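Local coordinates for uncharacterized protein (Bacteroides fragilis, PDB 3MSW), which is of unknown function but is probably exported and folds as a single-layer antiparallel beta-sheet of the kind evolved from beta-hairpin repeats, at residues Asn64-Arg76 and Glu84-Asp96. Numbering follows the deposited sequence.
Sequences NTWETESRTVISR and EYSVWNKEKGSFD
Arg71 lies across one face of the Phe95 ring, on one face of the antiparallel hairpin of strands 65-77 and 80-89, in the middle of a sheet whose strands follow chain order. CB of Arg71 lies 3.8 Å from the Phe95 ring centroid, 19° off the normal, a CH-pi contact. With CG anti to the backbone N (chi1 -179°) and a bend at chi3, the arginine carries its guanidinium past the ring rim, where Phe95 CE2 sits over one face of it, the planes 30° apart; NH2 is hydrogen-bonded to Ser55 OG on strand 51-60. Phe95 itself reaches in from strand 94-105, across the intervening strand. Trp88 CE3 backs the other face of its ring, and Thr68 adds CG2, 3.4 Å from Phe95 CZ. That threonine also lays CB over the five-membered ring of Trp88, 3.9 Å from the centroid. In the backbone, Arg71 and Ser86 form a hydrogen-bonded pair, and Val73 and Glu84 another. At the classic bulge of Glu69 and Ser70 opposite Thr56, Trp88 N is still hydrogen-bonded to Glu69 O. Glu69 OE1 is salt-bridged to Lys39, while one water joins its OE2 to Tyr85 OH and Ser70 OG.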
ATOM      1  N   ASN A  64      -4.011 -16.932  15.534  1.00 38.93           N
ATOM      2  CA  ASN A  64      -4.017 -15.746  16.415  1.00 38.10           C
ATOM      3  C   ASN A  64      -2.639 -15.034  16.403  1.00 39.79           C
ATOM      4  O   ASN A  64      -2.027 -14.770  17.453  1.00 39.84           O
ATOM      5  CB  ASN A  64      -4.534 -16.075  17.839  1.00 45.77           C
ATOM      6  CG  ASN A  64      -5.867 -15.419  18.147  1.00 79.86           C
ATOM      7  OD1 ASN A  64      -6.834 -15.510  17.379  1.00 78.51           O
ATOM      8  ND2 ASN A  64      -5.942 -14.711  19.263  1.00 74.01           N
ATOM      9  N   THR A  65      -2.133 -14.803  15.178  1.00 32.21           N
ATOM     10  CA  THR A  65      -0.845 -14.175  14.900  1.00 30.56           C
ATOM     11  C   THR A  65      -1.005 -13.315  13.638  1.00 33.34           C
ATOM     12  O   THR A  65      -1.971 -13.499  12.865  1.00 31.86           O
ATOM     13  CB  THR A  65       0.254 -15.251  14.636  1.00 38.99           C
ATOM     14  OG1 THR A  65      -0.084 -16.017  13.477  1.00 43.43           O
ATOM     15  CG2 THR A  65       0.493 -16.199  15.834  1.00 42.49           C
ATOM     16  N   TRP A  66      -0.020 -12.450  13.381  1.00 27.72           N
ATOM     17  CA  TRP A  66      -0.001 -11.661  12.152  1.00 28.02           C
ATOM     18  C   TRP A  66       0.668 -12.497  11.069  1.00 33.76           C
ATOM     19  O   TRP A  66       1.577 -13.278  11.361  1.00 35.93           O
ATOM     20  CB  TRP A  66       0.830 -10.368  12.332  1.00 26.43           C
ATOM     21  CG  TRP A  66       0.220  -9.372  13.270  1.00 27.25           C
ATOM     22  CD1 TRP A  66       0.638  -9.071  14.532  1.00 30.35           C
ATOM     23  CD2 TRP A  66      -0.970  -8.600  13.046  1.00 26.83           C
ATOM     24  NE1 TRP A  66      -0.148  -8.072  15.064  1.00 29.91           N
ATOM     25  CE2 TRP A  66      -1.162  -7.787  14.188  1.00 31.02           C
ATOM     26  CE3 TRP A  66      -1.849  -8.458  11.960  1.00 27.42           C
ATOM     27  CZ2 TRP A  66      -2.237  -6.900  14.304  1.00 29.71           C
ATOM     28  CZ3 TRP A  66      -2.927  -7.600  12.087  1.00 28.69           C
ATOM     29  CH2 TRP A  66      -3.110  -6.827  13.243  1.00 29.31           C
ATOM     30  N   GLU A  67       0.218 -12.328   9.832  1.00 28.20           N
ATOM     31  CA  GLU A  67       0.803 -12.989   8.672  0.50 28.36           C
ATOM     32  C   GLU A  67       1.040 -11.975   7.582  1.00 30.37           C
ATOM     33  O   GLU A  67       0.200 -11.097   7.383  1.00 28.43           O
ATOM     34  CB  GLU A  67      -0.101 -14.085   8.146  0.50 30.80           C
ATOM     35  CG  GLU A  67       0.602 -15.423   8.096  0.50 41.11           C
ATOM     36  CD  GLU A  67      -0.293 -16.568   8.508  0.50 49.49           C
ATOM     37  OE1 GLU A  67      -1.439 -16.625   8.014  0.50 34.72           O
ATOM     38  OE2 GLU A  67       0.144 -17.397   9.335  0.50 49.89           O
ATOM     39  N   THR A  68       2.185 -12.104   6.887  1.00 27.23           N
ATOM     40  CA  THR A  68       2.622 -11.240   5.792  1.00 26.67           C
ATOM     41  C   THR A  68       1.561 -11.313   4.673  1.00 30.75           C
ATOM     42  O   THR A  68       1.176 -12.417   4.244  1.00 30.65           O
ATOM     43  CB  THR A  68       3.996 -11.723   5.288  1.00 35.44           C
ATOM     44  OG1 THR A  68       4.901 -11.900   6.379  1.00 38.49           O
ATOM     45  CG2 THR A  68       4.594 -10.799   4.284  1.00 28.45           C
ATOM     46  N   GLU A  69       1.068 -10.156   4.250  1.00 25.81           N
ATOM     47  CA  GLU A  69       0.054 -10.078   3.198  1.00 26.35           C
ATOM     48  C   GLU A  69       0.623  -9.436   1.928  1.00 29.10           C
ATOM     49  O   GLU A  69       0.495  -9.996   0.829  1.00 27.74           O
ATOM     50  CB  GLU A  69      -1.186  -9.309   3.705  1.00 27.62           C
ATOM     51  CG  GLU A  69      -2.214  -9.015   2.612  1.00 35.61           C
ATOM     52  CD  GLU A  69      -3.527  -8.399   3.053  1.00 43.22           C
ATOM     53  OE1 GLU A  69      -4.198  -8.987   3.926  1.00 42.48           O
ATOM     54  OE2 GLU A  69      -3.940  -7.390   2.445  1.00 51.32           O
ATOM     55  N   SER A  70       1.262  -8.260   2.077  1.00 24.20           N
ATOM     56  CA  SER A  70       1.765  -7.542   0.929  1.00 22.59           C
ATOM     57  C   SER A  70       2.851  -6.540   1.288  1.00 26.36           C
ATOM     58  O   SER A  70       3.103  -6.292   2.463  1.00 22.85           O
ATOM     59  CB  SER A  70       0.622  -6.812   0.223  1.00 25.15           C
ATOM     60  OG  SER A  70       0.116  -5.745   1.001  1.00 29.67           O
ATOM     61  N   ARG A  71       3.473  -5.951   0.249  1.00 23.75           N
ATOM     62  CA  ARG A  71       4.510  -4.940   0.414  1.00 23.69           C
ATOM     63  C   ARG A  71       4.346  -3.873  -0.676  1.00 29.70           C
ATOM     64  O   ARG A  71       4.073  -4.230  -1.823  1.00 28.95           O
ATOM     65  CB  ARG A  71       5.877  -5.620   0.328  1.00 26.83           C
ATOM     66  CG  ARG A  71       7.048  -4.662   0.501  1.00 37.54           C
ATOM     67  CD  ARG A  71       8.281  -5.395   0.942  1.00 39.53           C
ATOM     68  NE  ARG A  71       8.235  -5.647   2.373  1.00 52.61           N
ATOM     69  CZ  ARG A  71       9.172  -6.304   3.041  1.00 68.14           C
ATOM     70  NH1 ARG A  71      10.248  -6.765   2.409  1.00 55.38           N
ATOM     71  NH2 ARG A  71       9.047  -6.500   4.349  1.00 45.07           N
ATOM     72  N   THR A  72       4.459  -2.569  -0.302  1.00 24.81           N
ATOM     73  CA  THR A  72       4.368  -1.444  -1.233  1.00 23.88           C
ATOM     74  C   THR A  72       5.660  -0.649  -1.107  1.00 27.72           C
ATOM     75  O   THR A  72       6.032  -0.238  -0.003  1.00 26.76           O
ATOM     76  CB  THR A  72       3.132  -0.573  -0.955  1.00 27.44           C
ATOM     77  OG1 THR A  72       1.960  -1.376  -0.986  1.00 29.45           O
ATOM     78  CG2 THR A  72       2.984   0.578  -1.961  1.00 26.65           C
ATOM     79  N   VAL A  73       6.358  -0.458  -2.235  1.00 23.69           N
ATOM     80  CA  VAL A  73       7.607   0.283  -2.270  1.00 21.37           C
ATOM     81  C   VAL A  73       7.345   1.563  -3.018  1.00 26.82           C
ATOM     82  O   VAL A  73       6.950   1.514  -4.186  1.00 25.16           O
ATOM     83  CB  VAL A  73       8.783  -0.543  -2.879  1.00 25.11           C
ATOM     84  CG1 VAL A  73      10.072   0.282  -2.893  1.00 25.39           C
ATOM     85  CG2 VAL A  73       9.004  -1.846  -2.108  1.00 25.08           C
ATOM     86  N   ILE A  74       7.549   2.714  -2.353  1.00 24.37           N
ATOM     87  CA  ILE A  74       7.349   4.033  -2.961  1.00 22.96           C
ATOM     88  C   ILE A  74       8.720   4.662  -3.139  1.00 26.27           C
ATOM     89  O   ILE A  74       9.433   4.883  -2.154  1.00 24.82           O
ATOM     90  CB  ILE A  74       6.410   4.976  -2.130  1.00 25.43           C
ATOM     91  CG1 ILE A  74       5.023   4.384  -1.869  1.00 24.89           C
ATOM     92  CG2 ILE A  74       6.276   6.340  -2.800  1.00 26.81           C
ATOM     93  CD1 ILE A  74       4.854   3.749  -0.539  1.00 39.31           C
ATOM     94  N   SER A  75       9.087   4.961  -4.396  1.00 23.73           N
ATOM     95  CA  SER A  75      10.356   5.580  -4.734  1.00 23.69           C
ATOM     96  C   SER A  75      10.069   6.939  -5.330  1.00 28.44           C
ATOM     97  O   SER A  75       9.211   7.074  -6.220  1.00 25.90           O
ATOM     98  CB  SER A  75      11.123   4.725  -5.740  1.00 27.44           C
ATOM     99  OG  SER A  75      11.380   3.428  -5.233  1.00 33.98           O
ATOM    100  N   ARG A  76      10.806   7.937  -4.848  1.00 25.60           N
ATOM    101  CA  ARG A  76      10.687   9.322  -5.257  1.00 26.93           C
ATOM    102  C   ARG A  76      11.881   9.727  -6.058  1.00 33.21           C
ATOM    103  O   ARG A  76      13.029   9.438  -5.691  1.00 32.25           O
ATOM    104  CB  ARG A  76      10.534  10.243  -4.036  1.00 31.61           C
ATOM    105  CG  ARG A  76       9.284   9.941  -3.180  1.00 32.17           C
ATOM    106  CD  ARG A  76       8.016  10.622  -3.680  1.00 38.05           C
ATOM    107  NE  ARG A  76       8.138  12.076  -3.602  1.00 48.82           N
ATOM    108  CZ  ARG A  76       8.346  12.865  -4.649  1.00 62.49           C
ATOM    109  NH1 ARG A  76       8.386  12.356  -5.879  1.00 42.62           N
ATOM    110  NH2 ARG A  76       8.493  14.175  -4.480  1.00 45.56           N
ATOM    111  N   GLU A  84       5.411   0.286  -6.323  1.00 22.22           N
ATOM    112  CA  GLU A  84       5.316  -1.121  -6.694  1.00 22.05           C
ATOM    113  C   GLU A  84       4.627  -1.852  -5.578  1.00 25.03           C
ATOM    114  O   GLU A  84       5.096  -1.827  -4.427  1.00 22.69           O
ATOM    115  CB  GLU A  84       6.690  -1.762  -6.961  1.00 24.61           C
ATOM    116  CG  GLU A  84       7.312  -1.312  -8.276  1.00 35.12           C
ATOM    117  CD  GLU A  84       8.669  -1.904  -8.603  1.00 52.80           C
ATOM    118  OE1 GLU A  84       9.132  -2.803  -7.864  1.00 46.71           O
ATOM    119  OE2 GLU A  84       9.288  -1.437  -9.582  1.00 51.98           O
ATOM    120  N   TYR A  85       3.553  -2.564  -5.941  1.00 22.43           N
ATOM    121  CA  TYR A  85       2.762  -3.356  -5.014  1.00 23.33           C
ATOM    122  C   TYR A  85       3.029  -4.834  -5.269  1.00 26.95           C
ATOM    123  O   TYR A  85       2.853  -5.302  -6.389  1.00 25.23           O
ATOM    124  CB  TYR A  85       1.275  -3.032  -5.235  1.00 24.82           C
ATOM    125  CG  TYR A  85       0.334  -3.884  -4.419  1.00 26.11           C
ATOM    126  CD1 TYR A  85       0.207  -3.699  -3.044  1.00 27.68           C
ATOM    127  CD2 TYR A  85      -0.465  -4.847  -5.027  1.00 27.93           C
ATOM    128  CE1 TYR A  85      -0.697  -4.446  -2.296  1.00 26.63           C
ATOM    129  CE2 TYR A  85      -1.333  -5.640  -4.278  1.00 28.89           C
ATOM    130  CZ  TYR A  85      -1.464  -5.417  -2.917  1.00 33.34           C
ATOM    131  OH  TYR A  85      -2.325  -6.183  -2.177  1.00 35.72           O
ATOM    132  N   SER A  86       3.458  -5.563  -4.231  1.00 24.32           N
ATOM    133  CA  SER A  86       3.758  -6.991  -4.317  1.00 25.11           C
ATOM    134  C   SER A  86       2.900  -7.772  -3.323  1.00 30.02           C
ATOM    135  O   SER A  86       2.613  -7.279  -2.234  1.00 27.46           O
ATOM    136  CB  SER A  86       5.232  -7.248  -4.020  1.00 27.47           C
ATOM    137  OG  SER A  86       6.071  -6.703  -5.027  1.00 34.46           O
ATOM    138  N   VAL A  87       2.497  -8.980  -3.699  1.00 27.75           N
ATOM    139  CA  VAL A  87       1.656  -9.833  -2.859  1.00 27.90           C
ATOM    140  C   VAL A  87       2.535 -10.952  -2.311  1.00 33.18           C
ATOM    141  O   VAL A  87       3.317 -11.543  -3.067  1.00 32.27           O
ATOM    142  CB  VAL A  87       0.441 -10.382  -3.674  1.00 33.10           C
ATOM    143  CG1 VAL A  87      -0.432 -11.306  -2.828  1.00 33.91           C
ATOM    144  CG2 VAL A  87      -0.401  -9.244  -4.222  1.00 32.73           C
ATOM    145  N   TRP A  88       2.408 -11.247  -1.001  1.00 32.34           N
ATOM    146  CA  TRP A  88       3.162 -12.339  -0.386  1.00 34.68           C
ATOM    147  C   TRP A  88       2.653 -13.678  -0.932  1.00 40.89           C
ATOM    148  O   TRP A  88       1.439 -13.943  -0.906  1.00 39.45           O
ATOM    149  CB  TRP A  88       3.049 -12.302   1.149  1.00 33.67           C
ATOM    150  CG  TRP A  88       3.786 -13.412   1.842  1.00 36.13           C
ATOM    151  CD1 TRP A  88       3.243 -14.514   2.441  1.00 39.86           C
ATOM    152  CD2 TRP A  88       5.209 -13.541   1.976  1.00 36.68           C
ATOM    153  NE1 TRP A  88       4.241 -15.316   2.946  1.00 39.85           N
ATOM    154  CE2 TRP A  88       5.455 -14.727   2.706  1.00 41.26           C
ATOM    155  CE3 TRP A  88       6.302 -12.745   1.585  1.00 37.97           C
ATOM    156  CZ2 TRP A  88       6.745 -15.149   3.029  1.00 41.64           C
ATOM    157  CZ3 TRP A  88       7.582 -13.158   1.920  1.00 40.46           C
ATOM    158  CH2 TRP A  88       7.791 -14.331   2.661  1.00 42.08           C
ATOM    159  N   ASN A  89       3.580 -14.501  -1.452  1.00 40.22           N
ATOM    160  CA  ASN A  89       3.239 -15.823  -1.957  1.00 42.89           C
ATOM    161  C   ASN A  89       3.664 -16.865  -0.879  1.00 50.01           C
ATOM    162  O   ASN A  89       4.844 -17.216  -0.789  1.00 48.79           O
ATOM    163  CB  ASN A  89       3.878 -16.079  -3.332  1.00 44.23           C
ATOM    164  CG  ASN A  89       3.422 -17.350  -4.024  1.00 63.48           C
ATOM    165  OD1 ASN A  89       3.181 -18.397  -3.405  1.00 60.96           O
ATOM    166  ND2 ASN A  89       3.376 -17.311  -5.342  1.00 50.66           N
ATOM    167  N   LYS A  90       2.696 -17.279  -0.027  1.00 49.81           N
ATOM    168  CA  LYS A  90       2.886 -18.201   1.113  1.00 53.02           C
ATOM    169  C   LYS A  90       3.643 -19.480   0.761  1.00 62.17           C
ATOM    170  O   LYS A  90       4.618 -19.816   1.439  1.00 63.36           O
ATOM    171  CB  LYS A  90       1.539 -18.543   1.788  1.00 55.98           C
ATOM    172  N   GLU A  91       3.217 -20.160  -0.322  1.00 60.59           N
ATOM    173  CA  GLU A  91       3.809 -21.403  -0.826  1.00 62.91           C
ATOM    174  C   GLU A  91       5.032 -21.187  -1.748  1.00 67.55           C
ATOM    175  O   GLU A  91       5.289 -22.005  -2.636  1.00 69.23           O
ATOM    176  CB  GLU A  91       2.731 -22.307  -1.478  1.00 65.95           C
ATOM    177  CG  GLU A  91       1.973 -21.698  -2.656  1.00 80.20           C
ATOM    178  CD  GLU A  91       0.854 -20.720  -2.338  1.00106.12           C
ATOM    179  OE1 GLU A  91       0.260 -20.816  -1.239  1.00108.17           O
ATOM    180  OE2 GLU A  91       0.555 -19.867  -3.206  1.00 96.73           O
ATOM    181  N   LYS A  92       5.796 -20.094  -1.515  1.00 62.10           N
ATOM    182  CA  LYS A  92       6.993 -19.713  -2.273  1.00 60.98           C
ATOM    183  C   LYS A  92       7.980 -18.988  -1.344  1.00 62.77           C
ATOM    184  O   LYS A  92       9.188 -18.962  -1.609  1.00 62.69           O
ATOM    185  CB  LYS A  92       6.583 -18.795  -3.432  1.00 63.22           C
ATOM    186  CG  LYS A  92       7.562 -18.705  -4.591  1.00 77.03           C
ATOM    187  CD  LYS A  92       6.939 -17.879  -5.716  1.00 86.71           C
ATOM    188  CE  LYS A  92       7.818 -17.764  -6.936  1.00 96.10           C
ATOM    189  NZ  LYS A  92       7.145 -17.004  -8.025  1.00 99.23           N
ATOM    190  N   GLY A  93       7.443 -18.393  -0.275  1.00 56.93           N
ATOM    191  CA  GLY A  93       8.204 -17.644   0.716  1.00 54.82           C
ATOM    192  C   GLY A  93       8.818 -16.379   0.172  1.00 56.06           C
ATOM    193  O   GLY A  93       9.866 -15.939   0.655  1.00 55.83           O
ATOM    194  N   SER A  94       8.154 -15.764  -0.825  1.00 49.93           N
ATOM    195  CA  SER A  94       8.624 -14.533  -1.446  1.00 47.52           C
ATOM    196  C   SER A  94       7.454 -13.667  -1.915  1.00 45.51           C
ATOM    197  O   SER A  94       6.313 -14.134  -1.996  1.00 44.41           O
ATOM    198  CB  SER A  94       9.559 -14.849  -2.614  1.00 52.09           C
ATOM    199  OG  SER A  94       8.902 -15.593  -3.627  1.00 60.97           O
ATOM    200  N   PHE A  95       7.754 -12.407  -2.230  1.00 39.29           N
ATOM    201  CA  PHE A  95       6.781 -11.431  -2.717  1.00 36.23           C
ATOM    202  C   PHE A  95       6.701 -11.430  -4.239  1.00 41.67           C
ATOM    203  O   PHE A  95       7.712 -11.181  -4.901  1.00 43.98           O
ATOM    204  CB  PHE A  95       7.170 -10.023  -2.238  1.00 35.48           C
ATOM    205  CG  PHE A  95       6.825  -9.703  -0.810  1.00 34.83           C
ATOM    206  CD1 PHE A  95       5.510  -9.432  -0.437  1.00 35.67           C
ATOM    207  CD2 PHE A  95       7.821  -9.607   0.156  1.00 35.65           C
ATOM    208  CE1 PHE A  95       5.191  -9.134   0.889  1.00 35.70           C
ATOM    209  CE2 PHE A  95       7.500  -9.314   1.479  1.00 37.20           C
ATOM    210  CZ  PHE A  95       6.189  -9.066   1.833  1.00 34.63           C
ATOM    211  N   ASP A  96       5.491 -11.626  -4.796  1.00 36.32           N
ATOM    212  CA  ASP A  96       5.257 -11.543  -6.236  1.00 35.00           C
ATOM    213  C   ASP A  96       4.842 -10.108  -6.622  1.00 35.20           C
ATOM    214  O   ASP A  96       3.858  -9.594  -6.084  1.00 31.76           O
ATOM    215  CB  ASP A  96       4.153 -12.519  -6.673  1.00 37.40           C
ATOM    216  CG  ASP A  96       4.496 -14.000  -6.608  1.00 43.44           C
ATOM    217  OD1 ASP A  96       5.703 -14.331  -6.521  1.00 44.64           O
ATOM    218  OD2 ASP A  96       3.563 -14.823  -6.666  1.00 45.23           O
TER
HETATM  219  O   HOH W   1      -2.455  -5.939   0.824  1.00 32.38           O
HETATM  220  O   HOH W   2      -0.869 -12.453   0.442  1.00 39.94           O